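Local coordinates for protein DocCel5: Type I dockerin repeat domain from A. cellulolyticus family 5 endoglucanase WP_010249057 S51I, L52N mutant (Acetivibrio cellulolyticus, PDB 5NRM) that binds a cohesin module of scaffoldin B through its type I dockerin fold, and so probably attaches a family 5 endoglucanase to the cellulosome, at residues 3-7 / 29-33; 19-23 / 47-52. All blocks are in the same frame, centred on the assembly; numbering follows the deposited sequence.

Contact 1 (3-7 / 29-33). With CA (calcium ion), chain E; CA (calcium ion), chain C.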
loop_
_atom_site.group_PDB
_atom_site.type_symbol
_atom_site.label_atom_id
_atom_site.label_comp_id
_atom_site.label_asym_id
_atom_site.label_seq_id
_atom_site.Cartn_x
_atom_site.Cartn_y
_atom_site.Cartn_z
ATOM N N GLY B 3 3.451 4.306 16.942
ATOM C CA GLY B 3 3.103 3.586 15.722
ATOM C C GLY B 3 3.978 2.396 15.432
ATOM O O GLY B 3 3.549 1.471 14.789
ATOM N N ASP B 4 5.172 2.387 15.994
ATOM C CA ASP B 4 6.143 1.328 15.607
ATOM C C ASP B 4 5.972 0.194 16.649
ATOM O O ASP B 4 6.834 -0.076 17.494
ATOM C CB ASP B 4 7.567 1.860 15.624
ATOM C CG ASP B 4 8.569 0.822 15.128
ATOM O OD1 ASP B 4 8.096 -0.160 14.591
ATOM O OD2 ASP B 4 9.795 0.987 15.378
ATOM N N VAL B 5 4.839 -0.503 16.595
ATOM C CA VAL B 5 4.531 -1.544 17.567
ATOM C C VAL B 5 5.426 -2.780 17.529
ATOM O O VAL B 5 5.524 -3.413 18.549
ATOM C CB VAL B 5 3.001 -1.958 17.516
ATOM C CG1 VAL B 5 2.110 -0.756 17.727
ATOM C CG2 VAL B 5 2.644 -2.683 16.268
ATOM N N ASP B 6 6.129 -3.068 16.428
ATOM C CA ASP B 6 7.077 -4.191 16.449
ATOM C C ASP B 6 8.488 -3.707 16.695
ATOM O O ASP B 6 9.360 -4.537 16.793
ATOM C CB ASP B 6 7.057 -5.078 15.207
ATOM C CG ASP B 6 7.488 -4.356 13.919
ATOM O OD1 ASP B 6 7.998 -3.264 13.953
ATOM O OD2 ASP B 6 7.284 -5.037 12.884
ATOM N N GLY B 7 8.722 -2.409 16.838
ATOM C CA GLY B 7 10.029 -1.925 17.239
ATOM C C GLY B 7 11.096 -1.947 16.178
ATOM O O GLY B 7 12.273 -1.726 16.539
ATOM N N ASP B 29 0.491 -8.818 23.562
ATOM C CA ASP B 29 1.618 -7.992 23.878
ATOM C C ASP B 29 2.266 -7.618 22.543
ATOM O O ASP B 29 2.501 -8.499 21.738
ATOM C CB ASP B 29 2.619 -8.860 24.685
ATOM C CG ASP B 29 3.603 -8.037 25.500
ATOM O OD1 ASP B 29 3.803 -6.818 25.262
ATOM O OD2 ASP B 29 4.196 -8.626 26.447
ATOM N N PHE B 30 2.586 -6.354 22.349
ATOM C CA PHE B 30 3.382 -5.967 21.212
ATOM C C PHE B 30 4.885 -6.224 21.495
ATOM O O PHE B 30 5.337 -6.165 22.638
ATOM C CB PHE B 30 3.213 -4.475 20.915
ATOM C CG PHE B 30 1.829 -4.076 20.418
ATOM C CD1 PHE B 30 1.256 -4.726 19.343
ATOM C CD2 PHE B 30 1.156 -3.035 21.009
ATOM C CE1 PHE B 30 0.033 -4.314 18.852
ATOM C CE2 PHE B 30 -0.058 -2.620 20.528
ATOM C CZ PHE B 30 -0.622 -3.277 19.455
ATOM N N PRO B 31 5.668 -6.441 20.419
ATOM C CA PRO B 31 7.114 -6.502 20.584
ATOM C C PRO B 31 7.698 -5.265 21.139
ATOM O O PRO B 31 8.744 -5.318 21.794
ATOM C CB PRO B 31 7.634 -6.705 19.183
ATOM C CG PRO B 31 6.540 -7.332 18.484
ATOM C CD PRO B 31 5.247 -6.817 19.058
ATOM N N ALA B 32 7.085 -4.118 20.881
ATOM C CA ALA B 32 7.544 -2.924 21.542
ATOM C C ALA B 32 7.585 -3.115 23.095
ATOM O O ALA B 32 6.741 -3.765 23.801
ATOM C CB ALA B 32 6.718 -1.673 21.154
ATOM N N GLU B 33 8.602 -2.473 23.586
ATOM C CA GLU B 33 8.936 -2.439 24.972
ATOM C C GLU B 33 7.758 -1.845 25.767
ATOM O O GLU B 33 7.371 -2.344 26.871
ATOM C CB GLU B 33 10.243 -1.615 25.131
ATOM C CG GLU B 33 11.440 -2.339 25.816
ATOM C CD GLU B 33 12.217 -3.341 24.909
ATOM O OE1 GLU B 33 13.224 -2.950 24.186
ATOM O OE2 GLU B 33 11.813 -4.552 24.958
HETATM CA CA CA E . 5.249 -5.228 24.659
HETATM CA CA CA C . 7.479 -1.316 12.677
HETATM O O HOH W 1 7.081 -3.020 11.022
HETATM O O HOH W 2 4.888 -4.627 26.871
HETATM O O HOH W 3 7.276 -6.453 25.180
#
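V5 and A32 join two loops that each grip a calcium ion of their own, and a single hydrogen bond links them: A32 N donates to V5 O at 2.9 Å, tilted about 30° from the carbonyl plane. Beside it, V5 lies over one face of F30, with CB 3.8 Å from the ring centroid. CG1 sits near CE2 and CZ while CG2 sits near CD1 and CE1, so this branched residue spreads its methyls across the ring. F30 reaches this position with CG anti to its own carbonyl carbon (chi1 -68°). P31, which has no N-H to satisfy, lays CD 3.5 Å from V5 O and CG 4.0 Å from D6 CB. The type I turn from D4 to G7 presents V5 O and D6 to the other loop. D4 OD1 and D6 OD1 bind one calcium, shared with N8, S10, D15 and a water that also donates to D6 OD2, while D4 OD2 accepts from G9 N. The other ion takes D29 OD1 with the carbonyls F30 O (2.2 Å) and A32 O, plus D35 and two waters. Calcium probably polarises those two carbonyls, while the A32-V5 bond and the V5-F30 packing hold the two calcium-binding loops next to each other.

Contact 2 (19-23 / 47-52). With CA (calcium ion), chain D.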
loop_
_atom_site.group_PDB
_atom_site.type_symbol
_atom_site.label_atom_id
_atom_site.label_comp_id
_atom_site.label_asym_id
_atom_site.label_seq_id
_atom_site.Cartn_x
_atom_site.Cartn_y
_atom_site.Cartn_z
ATOM N N MET B 19 -1.422 -4.434 15.216
ATOM C CA MET B 19 -2.497 -3.721 15.903
ATOM C C MET B 19 -3.866 -4.422 15.668
ATOM O O MET B 19 -4.704 -4.505 16.548
ATOM C CB MET B 19 -2.584 -2.334 15.404
ATOM C CG MET B 19 -1.400 -1.516 15.791
ATOM S SD MET B 19 -1.624 0.190 15.267
ATOM C CE MET B 19 -2.962 0.637 16.428
ATOM N N ARG B 20 -4.073 -4.936 14.431
ATOM C CA ARG B 20 -5.350 -5.645 14.141
ATOM C C ARG B 20 -5.430 -6.905 14.980
ATOM O O ARG B 20 -6.460 -7.175 15.617
ATOM C CB ARG B 20 -5.437 -6.011 12.646
ATOM C CG ARG B 20 -6.762 -6.623 12.222
ATOM C CD ARG B 20 -7.915 -5.611 12.255
ATOM N NE ARG B 20 -9.164 -6.249 11.839
ATOM C CZ ARG B 20 -10.374 -5.739 12.027
ATOM N NH1 ARG B 20 -10.502 -4.510 12.483
ATOM N NH2 ARG B 20 -11.451 -6.426 11.679
ATOM N N ASN B 21 -4.328 -7.643 15.062
ATOM C CA ASN B 21 -4.354 -8.840 15.881
ATOM C C ASN B 21 -4.592 -8.538 17.329
ATOM O O ASN B 21 -5.275 -9.322 18.008
ATOM C CB ASN B 21 -3.093 -9.637 15.757
ATOM C CG ASN B 21 -3.127 -10.578 14.607
ATOM O OD1 ASN B 21 -2.072 -10.959 14.077
ATOM N ND2 ASN B 21 -4.311 -10.986 14.216
ATOM N N TYR B 22 -4.072 -7.402 17.818
ATOM C CA TYR B 22 -4.286 -6.999 19.218
ATOM C C TYR B 22 -5.782 -6.712 19.446
ATOM O O TYR B 22 -6.419 -7.210 20.415
ATOM C CB TYR B 22 -3.448 -5.758 19.533
ATOM C CG TYR B 22 -3.496 -5.282 20.977
ATOM C CD1 TYR B 22 -4.539 -4.483 21.426
ATOM C CD2 TYR B 22 -2.437 -5.557 21.853
ATOM C CE1 TYR B 22 -4.575 -4.023 22.738
ATOM C CE2 TYR B 22 -2.460 -5.094 23.165
ATOM C CZ TYR B 22 -3.532 -4.334 23.578
ATOM O OH TYR B 22 -3.592 -3.835 24.851
ATOM N N LEU B 23 -6.369 -5.900 18.561
ATOM C CA LEU B 23 -7.834 -5.620 18.613
ATOM C C LEU B 23 -8.729 -6.789 18.533
ATOM O O LEU B 23 -9.865 -6.748 19.091
ATOM C CB LEU B 23 -8.296 -4.735 17.459
ATOM C CG LEU B 23 -7.658 -3.411 17.626
ATOM C CD1 LEU B 23 -8.161 -2.570 16.459
ATOM C CD2 LEU B 23 -7.975 -2.878 19.013
ATOM N N ILE B 47 -5.436 0.800 23.713
ATOM C CA ILE B 47 -5.396 0.427 22.309
ATOM C C ILE B 47 -6.714 -0.167 21.814
ATOM O O ILE B 47 -7.253 -1.158 22.341
ATOM C CB ILE B 47 -4.216 -0.532 22.047
ATOM C CG1 ILE B 47 -2.882 0.125 22.430
ATOM C CG2 ILE B 47 -4.232 -1.004 20.610
ATOM C CD1 ILE B 47 -1.969 -0.853 23.114
ATOM N N ASN B 48 -7.347 0.515 20.866
ATOM C CA ASN B 48 -8.635 0.025 20.405
ATOM C C ASN B 48 -8.808 0.367 18.907
ATOM O O ASN B 48 -7.845 0.798 18.240
ATOM C CB ASN B 48 -9.774 0.519 21.310
ATOM C CG ASN B 48 -10.260 1.882 20.947
ATOM O OD1 ASN B 48 -9.511 2.642 20.386
ATOM N ND2 ASN B 48 -11.517 2.199 21.271
ATOM N N ILE B 49 -10.000 0.108 18.377
ATOM C CA ILE B 49 -10.245 0.288 16.924
ATOM C C ILE B 49 -9.895 1.728 16.479
ATOM O O ILE B 49 -9.501 1.966 15.335
ATOM C CB ILE B 49 -11.731 -0.110 16.562
ATOM C CG1 ILE B 49 -11.930 -0.271 15.026
ATOM C CG2 ILE B 49 -12.721 0.903 17.086
ATOM C CD1 ILE B 49 -11.329 -1.539 14.446
ATOM N N ASN B 50 -10.032 2.710 17.370
ATOM C CA ASN B 50 -9.741 4.070 16.969
ATOM C C ASN B 50 -8.227 4.290 16.669
ATOM O O ASN B 50 -7.885 5.020 15.753
ATOM C CB ASN B 50 -10.360 5.058 17.953
ATOM C CG ASN B 50 -11.864 4.814 18.160
ATOM O OD1 ASN B 50 -12.328 3.716 18.507
ATOM N ND2 ASN B 50 -12.626 5.840 17.948
ATOM N N ASP B 51 -7.341 3.679 17.442
ATOM C CA ASP B 51 -5.894 3.793 17.182
ATOM C C ASP B 51 -5.561 3.167 15.858
ATOM O O ASP B 51 -4.676 3.646 15.143
ATOM C CB ASP B 51 -5.116 3.103 18.299
ATOM C CG ASP B 51 -5.433 3.694 19.657
ATOM O OD1 ASP B 51 -5.002 4.836 19.922
ATOM O OD2 ASP B 51 -6.142 3.015 20.462
ATOM N N PHE B 52 -6.215 2.051 15.590
ATOM C CA PHE B 52 -6.068 1.340 14.296
ATOM C C PHE B 52 -6.543 2.227 13.141
ATOM O O PHE B 52 -5.829 2.377 12.141
ATOM C CB PHE B 52 -6.897 0.043 14.384
ATOM C CG PHE B 52 -6.977 -0.773 13.137
ATOM C CD1 PHE B 52 -5.944 -1.600 12.764
ATOM C CD2 PHE B 52 -8.118 -0.728 12.344
ATOM C CE1 PHE B 52 -6.037 -2.365 11.582
ATOM C CE2 PHE B 52 -8.201 -1.479 11.181
ATOM C CZ PHE B 52 -7.185 -2.331 10.821
HETATM CA CA CA D . -6.165 4.780 22.066
HETATM O O HOH W 4 -5.465 -1.363 25.704
HETATM O O HOH W 5 -8.651 4.477 21.638
#
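M19 bends at its sulfur (chi3 69°) to bring CE up to the first turn of helix 49-59, 3.6 Å from F52 N and close to D51 CB; its CB lies at the edge of the F52 ring. A flexible thioether suits this meeting with backbone. R20 pairs an apolar stem, crossing F52 with CD 3.7 Å from CZ, with a charged end that reaches the partner chain. I49 CD1 meets the guanidinium at its edge, near its plane, 3.7 Å from NH1. The guanidinium and F52 ring planes stand 38° apart; R20 NE is hydrogen-bonded to Y81 O of the partner chain, and the ring of that Y81 stands edge-to-face with F52. Y22 suits a mixed setting: its ring crosses I47 at about a right angle, CE1 reaching I47 CB at 3.6 Å, and a water joins its hydroxyl to I47 N. The branched end of L23 lets its methyls touch different residues: CD2 presses on N48 CA at 3.3 Å, whereas CD1 packs against I49 CA and F52 CB, both at 3.6 Å. N48 is held by a capping box: N48 N donates to the anti lone pair of D51 OD2, and N48 OD1 accepts from N50 N, which stands above the carbonyl plane. D51 clasps calcium with both oxygens, alongside D40, N42, D44 and S46. Such a carboxylate, closing a calcium loop as its helix begins, is characteristic of the EF-hand-like motif of type I dockerins.

Both contacts are partly buried, and their segments alternate along the chain, yet their chemistry differs. Contact 1 joins two loops through a backbone hydrogen bond and the packing of V5 on F30, with a calcium ion bound by each loop; contact 2 joins helix 13-23 to the start of helix 49-59 by side-chain packing, with no hydrogen bond directly across it and calcium on one segment. The two meet in a shared apolar patch, where F30 touches I47 (CE2 to CD1, 3.7 Å), M19 and Y22, and V5 lies against M19. No other protein chain touches contact 1, whereas R20, N21 and F52 of contact 2 reach the partner chain, placing that contact at the binding surface.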